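Local coordinates for GTPase-activating protein skywalker (Drosophila melanogaster, PDB 6R82) that acts as a GTPase-activating protein for Rab35, regulating the recycling and turnover of synaptic vesicle proteins through endosomal trafficking, this chain being its TLDc domain, at residues 46-51 / 134-139. Numbering follows the deposited sequence.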
ATOM      1  N   THR A  46      -9.502   0.437  13.251  1.00 43.57           N
ATOM      2  CA  THR A  46      -9.708  -0.993  13.018  1.00 42.50           C
ATOM      3  C   THR A  46      -8.694  -1.548  12.024  1.00 39.33           C
ATOM      4  O   THR A  46      -8.305  -2.719  12.130  1.00 43.40           O
ATOM      5  CB  THR A  46     -11.137  -1.281  12.540  1.00 47.67           C
ATOM      6  OG1 THR A  46     -11.398  -0.590  11.311  1.00 51.76           O
ATOM      7  CG2 THR A  46     -12.146  -0.834  13.592  1.00 49.06           C
ATOM      8  N   PHE A  47      -8.245  -0.727  11.073  1.00 37.65           N
ATOM      9  CA  PHE A  47      -7.179  -1.126  10.152  1.00 43.27           C
ATOM     10  C   PHE A  47      -5.917  -1.554  10.911  1.00 42.86           C
ATOM     11  O   PHE A  47      -5.364  -2.634  10.660  1.00 38.05           O
ATOM     12  CB  PHE A  47      -6.893   0.042   9.200  1.00 39.23           C
ATOM     13  CG  PHE A  47      -5.699  -0.153   8.290  1.00 38.12           C
ATOM     14  CD1 PHE A  47      -4.430   0.230   8.692  1.00 38.36           C
ATOM     15  CD2 PHE A  47      -5.869  -0.645   7.000  1.00 42.27           C
ATOM     16  CE1 PHE A  47      -3.339   0.081   7.849  1.00 41.92           C
ATOM     17  CE2 PHE A  47      -4.790  -0.791   6.145  1.00 39.35           C
ATOM     18  CZ  PHE A  47      -3.518  -0.430   6.570  1.00 43.61           C
ATOM     19  N   TYR A  48      -5.443  -0.711  11.842  1.00 37.56           N
ATOM     20  CA  TYR A  48      -4.216  -1.024  12.579  1.00 38.31           C
ATOM     21  C   TYR A  48      -4.377  -2.298  13.393  1.00 39.41           C
ATOM     22  O   TYR A  48      -3.493  -3.162  13.397  1.00 36.40           O
ATOM     23  CB  TYR A  48      -3.826   0.130  13.506  1.00 35.85           C
ATOM     24  CG  TYR A  48      -3.419   1.385  12.788  1.00 35.87           C
ATOM     25  CD1 TYR A  48      -2.605   1.336  11.666  1.00 35.69           C
ATOM     26  CD2 TYR A  48      -3.860   2.636  13.228  1.00 39.99           C
ATOM     27  CE1 TYR A  48      -2.236   2.490  10.990  1.00 38.34           C
ATOM     28  CE2 TYR A  48      -3.486   3.800  12.564  1.00 35.89           C
ATOM     29  CZ  TYR A  48      -2.692   3.724  11.452  1.00 38.55           C
ATOM     30  OH  TYR A  48      -2.334   4.875  10.796  1.00 40.06           O
ATOM     31  N   VAL A  49      -5.501  -2.426  14.103  1.00 36.35           N
ATOM     32  CA  VAL A  49      -5.710  -3.580  14.969  1.00 36.54           C
ATOM     33  C   VAL A  49      -5.555  -4.882  14.177  1.00 40.87           C
ATOM     34  O   VAL A  49      -5.006  -5.876  14.678  1.00 35.35           O
ATOM     35  CB  VAL A  49      -7.090  -3.482  15.645  1.00 38.12           C
ATOM     36  CG1 VAL A  49      -7.446  -4.787  16.302  1.00 38.29           C
ATOM     37  CG2 VAL A  49      -7.115  -2.319  16.672  1.00 38.34           C
ATOM     38  N   ARG A  50      -6.006  -4.887  12.925  1.00 37.90           N
ATOM     39  CA  ARG A  50      -6.000  -6.122  12.148  1.00 41.77           C
ATOM     40  C   ARG A  50      -4.696  -6.359  11.388  1.00 37.82           C
ATOM     41  O   ARG A  50      -4.293  -7.515  11.217  1.00 38.71           O
ATOM     42  CB  ARG A  50      -7.190  -6.138  11.181  1.00 39.33           C
ATOM     43  CG  ARG A  50      -8.459  -6.666  11.868  1.00 42.38           C
ATOM     44  CD  ARG A  50      -9.560  -7.068  10.897  1.00 48.93           C
ATOM     45  NE  ARG A  50     -10.729  -7.614  11.603  1.00 44.06           N
ATOM     46  CZ  ARG A  50     -10.961  -8.913  11.782  1.00 45.50           C
ATOM     47  NH1 ARG A  50     -10.119  -9.835  11.304  1.00 45.71           N
ATOM     48  NH2 ARG A  50     -12.042  -9.299  12.432  1.00 43.98           N
ATOM     49  N   VAL A  51      -4.012  -5.321  10.913  1.00 37.27           N
ATOM     50  CA  VAL A  51      -2.907  -5.528   9.979  1.00 33.73           C
ATOM     51  C   VAL A  51      -1.533  -5.249  10.569  1.00 36.33           C
ATOM     52  O   VAL A  51      -0.526  -5.603   9.930  1.00 33.57           O
ATOM     53  CB  VAL A  51      -3.081  -4.702   8.680  1.00 34.15           C
ATOM     54  CG1 VAL A  51      -4.509  -4.803   8.145  1.00 34.59           C
ATOM     55  CG2 VAL A  51      -2.662  -3.241   8.877  1.00 37.14           C
ATOM     56  N   LYS A 134      -4.514  10.228  12.018  1.00 38.99           N
ATOM     57  CA  LYS A 134      -5.262  11.028  11.057  1.00 49.05           C
ATOM     58  C   LYS A 134      -5.123  10.539   9.622  1.00 48.09           C
ATOM     59  O   LYS A 134      -6.005  10.828   8.801  1.00 48.28           O
ATOM     60  CB  LYS A 134      -4.809  12.498  11.112  1.00 45.96           C
ATOM     61  CG  LYS A 134      -4.959  13.180  12.488  1.00 47.93           C
ATOM     62  CD  LYS A 134      -6.352  13.034  13.040  1.00 48.28           C
ATOM     63  CE  LYS A 134      -7.230  14.212  12.621  1.00 57.42           C
ATOM     64  NZ  LYS A 134      -8.671  13.952  12.935  1.00 54.38           N
ATOM     65  N   MET A 135      -4.042   9.836   9.290  1.00 43.67           N
ATOM     66  CA  MET A 135      -3.801   9.491   7.894  1.00 44.95           C
ATOM     67  C   MET A 135      -2.846   8.313   7.779  1.00 46.69           C
ATOM     68  O   MET A 135      -2.056   8.016   8.682  1.00 43.68           O
ATOM     69  CB  MET A 135      -3.224  10.676   7.113  1.00 45.65           C
ATOM     70  CG  MET A 135      -1.879  11.137   7.631  1.00 48.97           C
ATOM     71  SD  MET A 135      -0.465  10.232   6.946  1.00 54.91           S
ATOM     72  CE  MET A 135       0.667  10.216   8.347  1.00 47.70           C
ATOM     73  N   ILE A 136      -2.907   7.679   6.616  1.00 45.51           N
ATOM     74  CA  ILE A 136      -1.939   6.689   6.183  1.00 43.36           C
ATOM     75  C   ILE A 136      -1.454   7.127   4.808  1.00 46.65           C
ATOM     76  O   ILE A 136      -2.259   7.557   3.975  1.00 43.60           O
ATOM     77  CB  ILE A 136      -2.566   5.280   6.166  1.00 44.75           C
ATOM     78  CG1 ILE A 136      -1.496   4.205   6.161  1.00 50.51           C
ATOM     79  CG2 ILE A 136      -3.543   5.090   5.006  1.00 47.79           C
ATOM     80  CD1 ILE A 136      -1.841   3.054   7.078  1.00 51.71           C
ATOM     81  N   THR A 137      -0.139   7.090   4.588  1.00 46.51           N
ATOM     82  CA  THR A 137       0.409   7.565   3.324  1.00 49.55           C
ATOM     83  C   THR A 137       1.547   6.656   2.880  1.00 46.45           C
ATOM     84  O   THR A 137       2.212   6.018   3.701  1.00 45.94           O
ATOM     85  CB  THR A 137       0.891   9.034   3.423  1.00 50.70           C
ATOM     86  OG1 THR A 137       1.310   9.512   2.135  1.00 50.81           O
ATOM     87  CG2 THR A 137       2.045   9.162   4.378  1.00 48.81           C
ATOM     88  N   ILE A 138       1.759   6.597   1.562  1.00 49.99           N
ATOM     89  CA  ILE A 138       2.814   5.784   0.958  1.00 43.95           C
ATOM     90  C   ILE A 138       3.456   6.583  -0.167  1.00 46.02           C
ATOM     91  O   ILE A 138       2.755   7.082  -1.052  1.00 49.74           O
ATOM     92  CB  ILE A 138       2.270   4.451   0.405  1.00 44.69           C
ATOM     93  CG1 ILE A 138       1.575   3.642   1.505  1.00 44.90           C
ATOM     94  CG2 ILE A 138       3.390   3.654  -0.278  1.00 45.60           C
ATOM     95  CD1 ILE A 138       0.716   2.533   0.971  1.00 48.81           C
ATOM     96  N   GLY A 139       4.782   6.681  -0.150  1.00 42.00           N
ATOM     97  CA  GLY A 139       5.498   7.399  -1.186  1.00 52.74           C
ATOM     98  C   GLY A 139       5.537   8.897  -0.954  1.00 52.08           C
ATOM     99  O   GLY A 139       4.567   9.610  -1.239  1.00 54.63           O
TER
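The rings of Phe47 and Tyr48, neighbours on helix 44-51, both meet the CD1 methyl of Ile136, which comes obliquely to each. CG2 of Val51 sits over one face of the Phe47 ring, near its margin and 3.5 Å from its plane, while CD1 of Tyr48 lies in plane at its edge. Trp77 makes an edge-to-face contact with Phe47 and also touches Ile136, and Arg80 forms a cation-pi contact with Tyr48. A flat, wholly apolar phenylalanine suits this buried site among Val51, Trp77 and Ile136. The closest approach across the contact is Phe47 CE1 to Ile136 CD1, 3.4 Å; Tyr48 CE1 lies 4.0 Å from the same methyl. Phe47 holds CG anti to the backbone N (chi1 173°), which sends the ring toward strand 135-138. The axes approach to 11.7 Å at their closest, at 60°, a gap bridged mostly by the two large rings; isoleucine, beta-branched as suits an extended strand, offers them a small apolar tip. Tyrosine adds a polar end: its OH hydrogen-bonds to the backbone carbonyl O of Asp132, whereas Met135 O, 3.8 Å from that OH, is a near contact and not a hydrogen bond. Helix 44-51 thus packs on the antiparallel pair 129-131/135-138 of the TLDc domain without direct hydrogen bonds between the segments, and the tyrosine bond gives this buried, largely apolar contact a directional tie to Asp132 in the link between the strands.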